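Local coordinates for uncharacterized protein YLR132C (Kluyveromyces marxianus, PDB 6PFQ), which is Usb1, a 2H-superfamily phosphodiesterase that probably trims U6 snRNA as an exoribonuclease, at residues Q24-D27 with L28-G32; E72-L75 with E76-G80; D189-P192 with L193-N197. All coordinates share one frame; numbering follows the deposited sequence. Where two conformers were deposited one is given.

How the contacts relate
Along the chain the three contacts follow in series, each within a single helix: contact 1 in helix 20-39, contact 2 in helix 72-88 and contact 3 in helix 191-197. Contacts 1 and 3 are neighbours in space, their centres about 10 Å apart, because a helix near the start of the chain packs against one near its end. Met26 SD comes 3.6 Å from Leu194 CD1, and Ile25 CG2 lies 3.9 Å from Leu193 CD2. Contact 2 sits on the other side of the chain's centre, about 41 Å from each of them between centres, and faces strand 204-209. This wide separation fits the two-lobed build of the 2H phosphodiesterases.

Contact 1 (Q24-D27 with L28-G32); sequences QIMD and LVLKG
Helix 20-39 brings Met26 and Leu30 together one turn apart, on the side of the helix that is buried in the protein. The methionine chain bends at both chi2 (-45°) and chi3 (-54°), which carries its methyl forward along the helix, and CE ends 4.0 Å from Leu30 CG and as near to CD1. Leu30 in turn is tied back by its backbone, its N reaching Met26 O over 2.9 Å in a nearly straight bond (169°). Replacing Leu30 by an alanine would probably open a gap beside the Met26 methyl on this side, leaving it less restrained. Next to this pair, Ile25 and Val29 meet by their CG2 methyls at 4.1 Å, over the bond from Val29 N to Ile25 O (2.9 Å). In this 2H phosphodiesterase fold the helix is covered in part by helix 191-197, and the side chain of Leu30 lies about 9 Å from that of Ser156, a residue of the UMP site. Away from the apolar face, Asp27 accepts Lys31 N at its carbonyl O (3.0 Å), while its carboxylate turns outward from the segment, OD1 forming a salt bridge with Arg50 and a hydrogen bond with His49.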
ATOM      1  N   GLN A  24     -10.832  -3.575 -15.058  1.00 31.36           N
ATOM      2  CA  GLN A  24     -11.564  -2.632 -15.907  1.00 32.95           C
ATOM      3  C   GLN A  24     -12.118  -1.479 -15.101  1.00 33.77           C
ATOM      4  O   GLN A  24     -12.185  -0.341 -15.594  1.00 32.31           O
ATOM      5  CB  GLN A  24     -12.722  -3.339 -16.620  1.00 39.05           C
ATOM      6  CG  GLN A  24     -12.310  -4.537 -17.423  1.00 55.43           C
ATOM      7  CD  GLN A  24     -13.507  -5.248 -18.032  1.00 65.10           C
ATOM      8  OE1 GLN A  24     -14.611  -4.697 -18.086  1.00 69.45           O
ATOM      9  NE2 GLN A  24     -13.295  -6.474 -18.483  1.00 60.37           N
ATOM     10  N   ILE A  25     -12.583  -1.768 -13.877  1.00 30.21           N
ATOM     11  CA  ILE A  25     -13.014  -0.694 -12.986  1.00 33.19           C
ATOM     12  C   ILE A  25     -11.836   0.224 -12.676  1.00 30.48           C
ATOM     13  O   ILE A  25     -11.950   1.453 -12.721  1.00 25.69           O
ATOM     14  CB  ILE A  25     -13.659  -1.301 -11.725  1.00 30.38           C
ATOM     15  CG1 ILE A  25     -15.023  -1.883 -12.141  1.00 31.88           C
ATOM     16  CG2 ILE A  25     -13.841  -0.261 -10.602  1.00 23.86           C
ATOM     17  CD1 ILE A  25     -15.684  -2.626 -11.072  1.00 41.55           C
ATOM     18  N   MET A  26     -10.673  -0.342 -12.410  1.00 28.45           N
ATOM     19  CA  MET A  26      -9.569   0.558 -12.069  1.00 27.06           C
ATOM     20  C   MET A  26      -9.122   1.374 -13.285  1.00 30.80           C
ATOM     21  O   MET A  26      -8.775   2.553 -13.140  1.00 27.30           O
ATOM     22  CB  MET A  26      -8.396  -0.232 -11.475  1.00 28.60           C
ATOM     23  CG  MET A  26      -8.677  -0.768 -10.034  1.00 27.99           C
ATOM     24  SD  MET A  26      -9.454   0.502  -8.935  1.00 28.11           S
ATOM     25  CE  MET A  26      -8.220   1.848  -9.129  1.00 24.26           C
ATOM     26  N   ASP A  27      -9.197   0.804 -14.493  1.00 28.01           N
ATOM     27  CA  ASP A  27      -8.952   1.592 -15.703  1.00 28.59           C
ATOM     28  C   ASP A  27      -9.853   2.828 -15.738  1.00 29.97           C
ATOM     29  O   ASP A  27      -9.377   3.955 -15.913  1.00 31.44           O
ATOM     30  CB  ASP A  27      -9.187   0.735 -16.955  1.00 30.34           C
ATOM     31  CG  ASP A  27      -8.166  -0.385 -17.119  1.00 35.97           C
ATOM     32  OD1 ASP A  27      -7.088  -0.355 -16.484  1.00 31.57           O
ATOM     33  OD2 ASP A  27      -8.435  -1.333 -17.890  1.00 35.23           O
ATOM     34  N   LEU A  28     -11.171   2.656 -15.559  0.50 28.81           N
ATOM     35  CA  LEU A  28     -12.027   3.834 -15.714  0.50 27.86           C
ATOM     36  C   LEU A  28     -11.883   4.790 -14.533  0.50 26.57           C
ATOM     37  O   LEU A  28     -11.934   6.013 -14.721  0.50 30.89           O
ATOM     38  CB  LEU A  28     -13.506   3.439 -15.959  0.50 28.97           C
ATOM     39  CG  LEU A  28     -14.564   3.162 -14.880  0.50 33.02           C
ATOM     40  CD1 LEU A  28     -15.142   4.432 -14.207  0.50 33.91           C
ATOM     41  CD2 LEU A  28     -15.706   2.271 -15.423  0.50 32.51           C
ATOM     42  N   VAL A  29     -11.675   4.278 -13.317  1.00 25.94           N
ATOM     43  CA  VAL A  29     -11.491   5.183 -12.182  1.00 24.50           C
ATOM     44  C   VAL A  29     -10.242   6.041 -12.369  1.00 27.37           C
ATOM     45  O   VAL A  29     -10.287   7.271 -12.218  1.00 28.26           O
ATOM     46  CB  VAL A  29     -11.454   4.387 -10.860  1.00 27.14           C
ATOM     47  CG1 VAL A  29     -11.036   5.300  -9.667  1.00 24.09           C
ATOM     48  CG2 VAL A  29     -12.847   3.764 -10.617  1.00 27.44           C
ATOM     49  N   LEU A  30      -9.118   5.419 -12.719  1.00 27.26           N
ATOM     50  CA  LEU A  30      -7.878   6.187 -12.842  1.00 24.37           C
ATOM     51  C   LEU A  30      -7.916   7.112 -14.049  1.00 26.05           C
ATOM     52  O   LEU A  30      -7.375   8.227 -13.996  1.00 27.02           O
ATOM     53  CB  LEU A  30      -6.678   5.230 -12.926  1.00 28.01           C
ATOM     54  CG  LEU A  30      -6.493   4.478 -11.591  1.00 32.27           C
ATOM     55  CD1 LEU A  30      -5.493   3.334 -11.714  1.00 35.51           C
ATOM     56  CD2 LEU A  30      -6.113   5.441 -10.475  1.00 35.13           C
ATOM     57  N   LYS A  31      -8.596   6.707 -15.130  1.00 27.37           N
ATOM     58  CA  LYS A  31      -8.720   7.632 -16.252  1.00 24.93           C
ATOM     59  C   LYS A  31      -9.467   8.881 -15.820  1.00 26.84           C
ATOM     60  O   LYS A  31      -9.083  10.006 -16.165  1.00 30.63           O
ATOM     61  CB  LYS A  31      -9.391   6.957 -17.451  1.00 26.18           C
ATOM     62  CG  LYS A  31      -9.428   7.871 -18.649  1.00 32.87           C
ATOM     63  CD  LYS A  31      -9.746   7.131 -19.956  1.00 43.80           C
ATOM     64  CE  LYS A  31     -10.997   6.329 -19.856  1.00 34.73           C
ATOM     65  NZ  LYS A  31     -11.341   5.771 -21.240  1.00 39.19           N
ATOM     66  N   GLY A  32     -10.479   8.699 -14.985  1.00 26.16           N
ATOM     67  CA  GLY A  32     -11.273   9.825 -14.550  1.00 30.98           C
ATOM     68  C   GLY A  32     -10.503  10.741 -13.630  1.00 26.37           C
ATOM     69  O   GLY A  32     -10.614  11.962 -13.728  1.00 29.56           O
TER

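Contact 2 (E72-L75 with E76-G80); sequences ESEL and EEKMG
Glu76, Glu77, Lys78 and Met79 each give their backbone N-H to the carbonyl four residues earlier, in regular alpha-helical order from Glu72 O to Leu75 O; the bond from Lys78 N to Glu74 O is the straightest, 2.8 Å at 171°. This is the opening of helix 72-88, and its inner side rests on strand 204-209 of the four-stranded antiparallel sheet: Leu75 touches Val209 and Met79 touches Ala207. Between themselves, Leu75 CD1 lies 4.2 Å from Met79 CG. On another side the aliphatic parts of Glu74 and Lys78 meet at their CG atoms, 3.7 Å apart. No salt bridge follows, for Lys78 NZ stays 5.4 Å from Glu74 OE1, and the other carboxylate oxygen, OE2, accepts the backbone N of Ala70 just ahead of the helix. Glu77, by contrast, finds an opposite charge in Arg81, a salt bridge through OE2. Glu72 and Glu76 are the awkward pair: Glu72 runs out extended (chi1 176°) across the end of Glu76, its CG against the Glu76 carboxylate, and the two carboxylates are turned 43° against each other. This like-charged approach probably costs little at an exposed position; Glu72 OE2 and Glu76 OE1 are 3.7 Å apart.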
ATOM      1  N   GLU A  72      22.160 -11.201   9.725  1.00 51.30           N
ATOM      2  CA  GLU A  72      21.363 -12.316   9.233  1.00 53.54           C
ATOM      3  C   GLU A  72      20.734 -13.095  10.381  1.00 46.49           C
ATOM      4  O   GLU A  72      19.608 -13.590  10.251  1.00 46.78           O
ATOM      5  CB  GLU A  72      22.224 -13.228   8.360  1.00 68.27           C
ATOM      6  CG  GLU A  72      21.532 -14.491   7.867  1.00 80.25           C
ATOM      7  CD  GLU A  72      22.400 -15.299   6.925  1.00 92.93           C
ATOM      8  OE1 GLU A  72      22.706 -14.794   5.827  1.00 96.35           O
ATOM      9  OE2 GLU A  72      22.781 -16.435   7.285  1.00 99.71           O
ATOM     10  N   SER A  73      21.434 -13.212  11.510  1.00 43.56           N
ATOM     11  CA  SER A  73      20.871 -13.968  12.622  1.00 50.70           C
ATOM     12  C   SER A  73      19.629 -13.286  13.171  1.00 49.20           C
ATOM     13  O   SER A  73      18.611 -13.944  13.430  1.00 49.05           O
ATOM     14  CB  SER A  73      21.906 -14.145  13.734  1.00 61.62           C
ATOM     15  OG  SER A  73      23.030 -14.887  13.294  1.00 72.36           O
ATOM     16  N   GLU A  74      19.674 -11.963  13.324  1.00 45.21           N
ATOM     17  CA  GLU A  74      18.507 -11.290  13.863  1.00 44.44           C
ATOM     18  C   GLU A  74      17.352 -11.339  12.860  1.00 43.41           C
ATOM     19  O   GLU A  74      16.206 -11.594  13.240  1.00 45.47           O
ATOM     20  CB  GLU A  74      18.846  -9.851  14.259  1.00 50.01           C
ATOM     21  CG  GLU A  74      17.604  -9.009  14.552  1.00 62.42           C
ATOM     22  CD  GLU A  74      17.860  -7.508  14.604  1.00 75.39           C
ATOM     23  OE1 GLU A  74      17.401  -6.862  15.568  1.00 82.07           O
ATOM     24  OE2 GLU A  74      18.504  -6.963  13.689  1.00 76.28           O
ATOM     25  N   LEU A  75      17.651 -11.169  11.568  1.00 37.71           N
ATOM     26  CA  LEU A  75      16.642 -11.322  10.513  1.00 39.41           C
ATOM     27  C   LEU A  75      15.912 -12.649  10.641  1.00 40.51           C
ATOM     28  O   LEU A  75      14.682 -12.697  10.661  1.00 39.09           O
ATOM     29  CB  LEU A  75      17.313 -11.230   9.139  1.00 48.08           C
ATOM     30  CG  LEU A  75      16.545 -11.579   7.859  1.00 51.22           C
ATOM     31  CD1 LEU A  75      15.771 -10.411   7.316  1.00 41.60           C
ATOM     32  CD2 LEU A  75      17.538 -12.060   6.806  1.00 61.15           C
ATOM     33  N   GLU A  76      16.666 -13.741  10.748  1.00 43.33           N
ATOM     34  CA  GLU A  76      16.056 -15.066  10.835  1.00 45.65           C
ATOM     35  C   GLU A  76      15.324 -15.264  12.159  1.00 49.17           C
ATOM     36  O   GLU A  76      14.206 -15.793  12.180  1.00 53.91           O
ATOM     37  CB  GLU A  76      17.123 -16.152  10.665  1.00 55.56           C
ATOM     38  CG  GLU A  76      17.970 -16.070   9.404  1.00 64.47           C
ATOM     39  CD  GLU A  76      19.148 -17.056   9.433  1.00 83.58           C
ATOM     40  OE1 GLU A  76      19.462 -17.642   8.373  1.00 87.60           O
ATOM     41  OE2 GLU A  76      19.746 -17.267  10.518  1.00 86.30           O
ATOM     42  N   GLU A  77      15.924 -14.833  13.273  1.00 46.35           N
ATOM     43  CA  GLU A  77      15.257 -14.958  14.566  1.00 55.48           C
ATOM     44  C   GLU A  77      13.911 -14.252  14.539  1.00 55.92           C
ATOM     45  O   GLU A  77      12.881 -14.828  14.910  1.00 50.31           O
ATOM     46  CB  GLU A  77      16.121 -14.368  15.690  1.00 56.72           C
ATOM     47  CG  GLU A  77      17.358 -15.149  16.073  1.00 62.26           C
ATOM     48  CD  GLU A  77      17.084 -16.625  16.197  1.00 67.68           C
ATOM     49  OE1 GLU A  77      17.755 -17.396  15.481  1.00 63.13           O
ATOM     50  OE2 GLU A  77      16.178 -17.001  16.985  1.00 65.27           O
ATOM     51  N   LYS A  78      13.913 -12.978  14.139  1.00 49.68           N
ATOM     52  CA  LYS A  78      12.702 -12.179  14.232  1.00 43.98           C
ATOM     53  C   LYS A  78      11.679 -12.574  13.170  1.00 45.09           C
ATOM     54  O   LYS A  78      10.489 -12.708  13.479  1.00 43.30           O
ATOM     55  CB  LYS A  78      13.055 -10.693  14.131  1.00 45.70           C
ATOM     56  CG  LYS A  78      14.128 -10.227  15.097  1.00 47.16           C
ATOM     57  CD  LYS A  78      13.608 -10.065  16.503  1.00 62.50           C
ATOM     58  CE  LYS A  78      14.697  -9.583  17.451  1.00 67.59           C
ATOM     59  NZ  LYS A  78      14.295  -9.765  18.872  1.00 74.95           N
ATOM     60  N   MET A  79      12.112 -12.786  11.919  1.00 40.87           N
ATOM     61  CA  MET A  79      11.149 -13.177  10.889  1.00 35.54           C
ATOM     62  C   MET A  79      10.565 -14.552  11.165  1.00 42.70           C
ATOM     63  O   MET A  79       9.371 -14.769  10.943  1.00 43.80           O
ATOM     64  CB  MET A  79      11.758 -13.139   9.489  1.00 34.05           C
ATOM     65  CG  MET A  79      12.202 -11.738   8.986  1.00 37.78           C
ATOM     66  SD  MET A  79      10.822 -10.542   8.927  1.00 41.67           S
ATOM     67  CE  MET A  79       9.782 -11.229   7.627  1.00 38.70           C
ATOM     68  N   GLY A  80      11.378 -15.494  11.650  1.00 50.20           N
ATOM     69  CA  GLY A  80      10.835 -16.795  12.018  1.00 46.05           C
ATOM     70  C   GLY A  80       9.789 -16.707  13.113  1.00 45.01           C
ATOM     71  O   GLY A  80       8.724 -17.324  13.020  1.00 50.35           O
TER

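Contact 3 (D189-P192 with L193-N197); sequences DRLP and LLRAN
Arg190 holds the N-cap position of helix 191-197, and its carbonyl O takes the N-H of Leu194 at 3.1 Å, the first of the bonds that wind this short helix. The helix packs against helix 20-39 on one side and against Trp102 of strand 102-106 on another.

Leu191 comes next and works twice. Its carbonyl O accepts Arg195 N in an almost linear bond, 2.8 Å at 177°, while its side chain runs alongside that of Leu194, pointing the same way, with CD2 4.2 Å from Leu194 CD1. Both leucines are buried and both touch Trp102. The same Leu191 O also sits over the centre of the Arg195 guanidinium, 4.0 Å above its plane, because the arginine bends at chi3 (-61°) and folds its end back over the first turn. There NH1 comes 3.7 Å from Leu191 CB, and it gives a hydrogen bond to Gly100 O, outside the helix.

Pro192 shares that face: its N lies toward the rim of the guanidinium, and its ring CG is 3.8 Å from Arg195 NH2, the two side chains crossing at a slant. A proline is well tolerated in the first turn, where its nitrogen needs no helix carbonyl as partner. Its own O accepts Ala196 N, in a more bent bond of 149°. At the far end of the helix, Asn197 turns its amide back one turn, and ND2 meets a lone pair of Leu193 O at 2.9 Å, with that oxygen in the plane of the amide.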
ATOM      1  N   ASP A 189     -16.159  10.840  -7.711  1.00 26.52           N
ATOM      2  CA  ASP A 189     -17.513  10.346  -7.985  1.00 26.37           C
ATOM      3  C   ASP A 189     -17.561   8.853  -8.271  1.00 30.98           C
ATOM      4  O   ASP A 189     -18.636   8.250  -8.163  1.00 29.31           O
ATOM      5  CB  ASP A 189     -18.161  11.096  -9.167  1.00 30.49           C
ATOM      6  CG  ASP A 189     -18.384  12.577  -8.874  1.00 43.63           C
ATOM      7  OD1 ASP A 189     -18.193  13.011  -7.722  1.00 41.29           O
ATOM      8  OD2 ASP A 189     -18.766  13.319  -9.792  1.00 42.54           O
ATOM      9  N   ARG A 190     -16.454   8.244  -8.701  1.00 28.98           N
ATOM     10  CA  ARG A 190     -16.484   6.813  -8.964  1.00 26.33           C
ATOM     11  C   ARG A 190     -15.974   5.999  -7.777  1.00 28.03           C
ATOM     12  O   ARG A 190     -15.806   4.786  -7.901  1.00 26.96           O
ATOM     13  CB  ARG A 190     -15.656   6.456 -10.208  1.00 26.82           C
ATOM     14  CG  ARG A 190     -15.819   7.367 -11.456  1.00 25.01           C
ATOM     15  CD  ARG A 190     -17.049   6.955 -12.324  1.00 26.97           C
ATOM     16  NE  ARG A 190     -18.352   7.282 -11.726  1.00 30.91           N
ATOM     17  CZ  ARG A 190     -18.921   8.497 -11.761  1.00 30.11           C
ATOM     18  NH1 ARG A 190     -18.293   9.525 -12.332  1.00 33.40           N
ATOM     19  NH2 ARG A 190     -20.111   8.699 -11.230  1.00 29.55           N
ATOM     20  N   LEU A 191     -15.734   6.621  -6.628  1.00 23.13           N
ATOM     21  CA  LEU A 191     -15.286   5.826  -5.493  1.00 22.95           C
ATOM     22  C   LEU A 191     -16.306   4.798  -5.008  1.00 24.79           C
ATOM     23  O   LEU A 191     -15.872   3.707  -4.593  1.00 27.10           O
ATOM     24  CB  LEU A 191     -14.851   6.745  -4.342  1.00 26.78           C
ATOM     25  CG  LEU A 191     -13.407   7.245  -4.541  1.00 26.79           C
ATOM     26  CD1 LEU A 191     -13.028   8.217  -3.428  1.00 26.63           C
ATOM     27  CD2 LEU A 191     -12.424   6.064  -4.504  1.00 25.58           C
ATOM     28  N   PRO A 192     -17.622   5.032  -5.057  1.00 28.49           N
ATOM     29  CA  PRO A 192     -18.535   3.946  -4.647  1.00 28.12           C
ATOM     30  C   PRO A 192     -18.363   2.704  -5.491  1.00 32.84           C
ATOM     31  O   PRO A 192     -18.409   1.589  -4.957  1.00 28.50           O
ATOM     32  CB  PRO A 192     -19.929   4.568  -4.795  1.00 29.00           C
ATOM     33  CG  PRO A 192     -19.681   6.043  -4.517  1.00 34.55           C
ATOM     34  CD  PRO A 192     -18.326   6.319  -5.216  1.00 28.49           C
ATOM     35  N   LEU A 193     -18.171   2.874  -6.810  1.00 28.19           N
ATOM     36  CA  LEU A 193     -17.916   1.740  -7.691  1.00 30.26           C
ATOM     37  C   LEU A 193     -16.624   1.024  -7.298  1.00 27.34           C
ATOM     38  O   LEU A 193     -16.554  -0.210  -7.297  1.00 27.40           O
ATOM     39  CB  LEU A 193     -17.842   2.239  -9.139  1.00 30.96           C
ATOM     40  CG  LEU A 193     -17.411   1.225 -10.198  1.00 29.26           C
ATOM     41  CD1 LEU A 193     -18.605   0.266 -10.522  1.00 33.38           C
ATOM     42  CD2 LEU A 193     -16.917   1.927 -11.464  1.00 29.61           C
ATOM     43  N   LEU A 194     -15.569   1.790  -6.998  1.00 24.40           N
ATOM     44  CA  LEU A 194     -14.323   1.144  -6.604  1.00 24.93           C
ATOM     45  C   LEU A 194     -14.521   0.365  -5.310  1.00 28.72           C
ATOM     46  O   LEU A 194     -14.168  -0.824  -5.229  1.00 26.59           O
ATOM     47  CB  LEU A 194     -13.218   2.200  -6.465  1.00 25.18           C
ATOM     48  CG  LEU A 194     -11.840   1.714  -6.035  1.00 25.56           C
ATOM     49  CD1 LEU A 194     -10.799   2.748  -6.475  1.00 26.85           C
ATOM     50  CD2 LEU A 194     -11.772   1.562  -4.499  1.00 28.41           C
ATOM     51  N   ARG A 195     -15.073   1.022  -4.273  1.00 25.66           N
ATOM     52  CA  ARG A 195     -15.197   0.331  -2.980  1.00 28.82           C
ATOM     53  C   ARG A 195     -16.094  -0.904  -3.091  1.00 29.11           C
ATOM     54  O   ARG A 195     -15.864  -1.902  -2.407  1.00 28.09           O
ATOM     55  CB  ARG A 195     -15.758   1.269  -1.901  1.00 27.25           C
ATOM     56  CG  ARG A 195     -14.795   2.451  -1.562  1.00 28.84           C
ATOM     57  CD  ARG A 195     -15.293   3.268  -0.361  1.00 27.59           C
ATOM     58  NE  ARG A 195     -16.594   3.848  -0.640  1.00 26.81           N
ATOM     59  CZ  ARG A 195     -16.843   5.130  -0.900  1.00 28.73           C
ATOM     60  NH1 ARG A 195     -15.882   6.021  -0.902  1.00 26.56           N
ATOM     61  NH2 ARG A 195     -18.087   5.519  -1.163  1.00 35.65           N
ATOM     62  N   ALA A 196     -17.119  -0.866  -3.945  1.00 25.20           N
ATOM     63  CA  ALA A 196     -17.995  -2.032  -4.015  1.00 28.24           C
ATOM     64  C   ALA A 196     -17.279  -3.219  -4.650  1.00 34.88           C
ATOM     65  O   ALA A 196     -17.601  -4.374  -4.358  1.00 36.85           O
ATOM     66  CB  ALA A 196     -19.279  -1.687  -4.791  1.00 30.18           C
ATOM     67  N   ASN A 197     -16.299  -2.971  -5.509  1.00 31.19           N
ATOM     68  CA  ASN A 197     -15.736  -4.044  -6.315  1.00 33.64           C
ATOM     69  C   ASN A 197     -14.311  -4.452  -5.956  1.00 33.72           C
ATOM     70  O   ASN A 197     -13.905  -5.574  -6.292  1.00 29.67           O
ATOM     71  CB  ASN A 197     -15.754  -3.623  -7.778  1.00 31.65           C
ATOM     72  CG  ASN A 197     -17.130  -3.696  -8.352  1.00 39.79           C
ATOM     73  OD1 ASN A 197     -17.562  -4.768  -8.752  1.00 39.43           O
ATOM     74  ND2 ASN A 197     -17.852  -2.570  -8.355  1.00 32.11           N
TER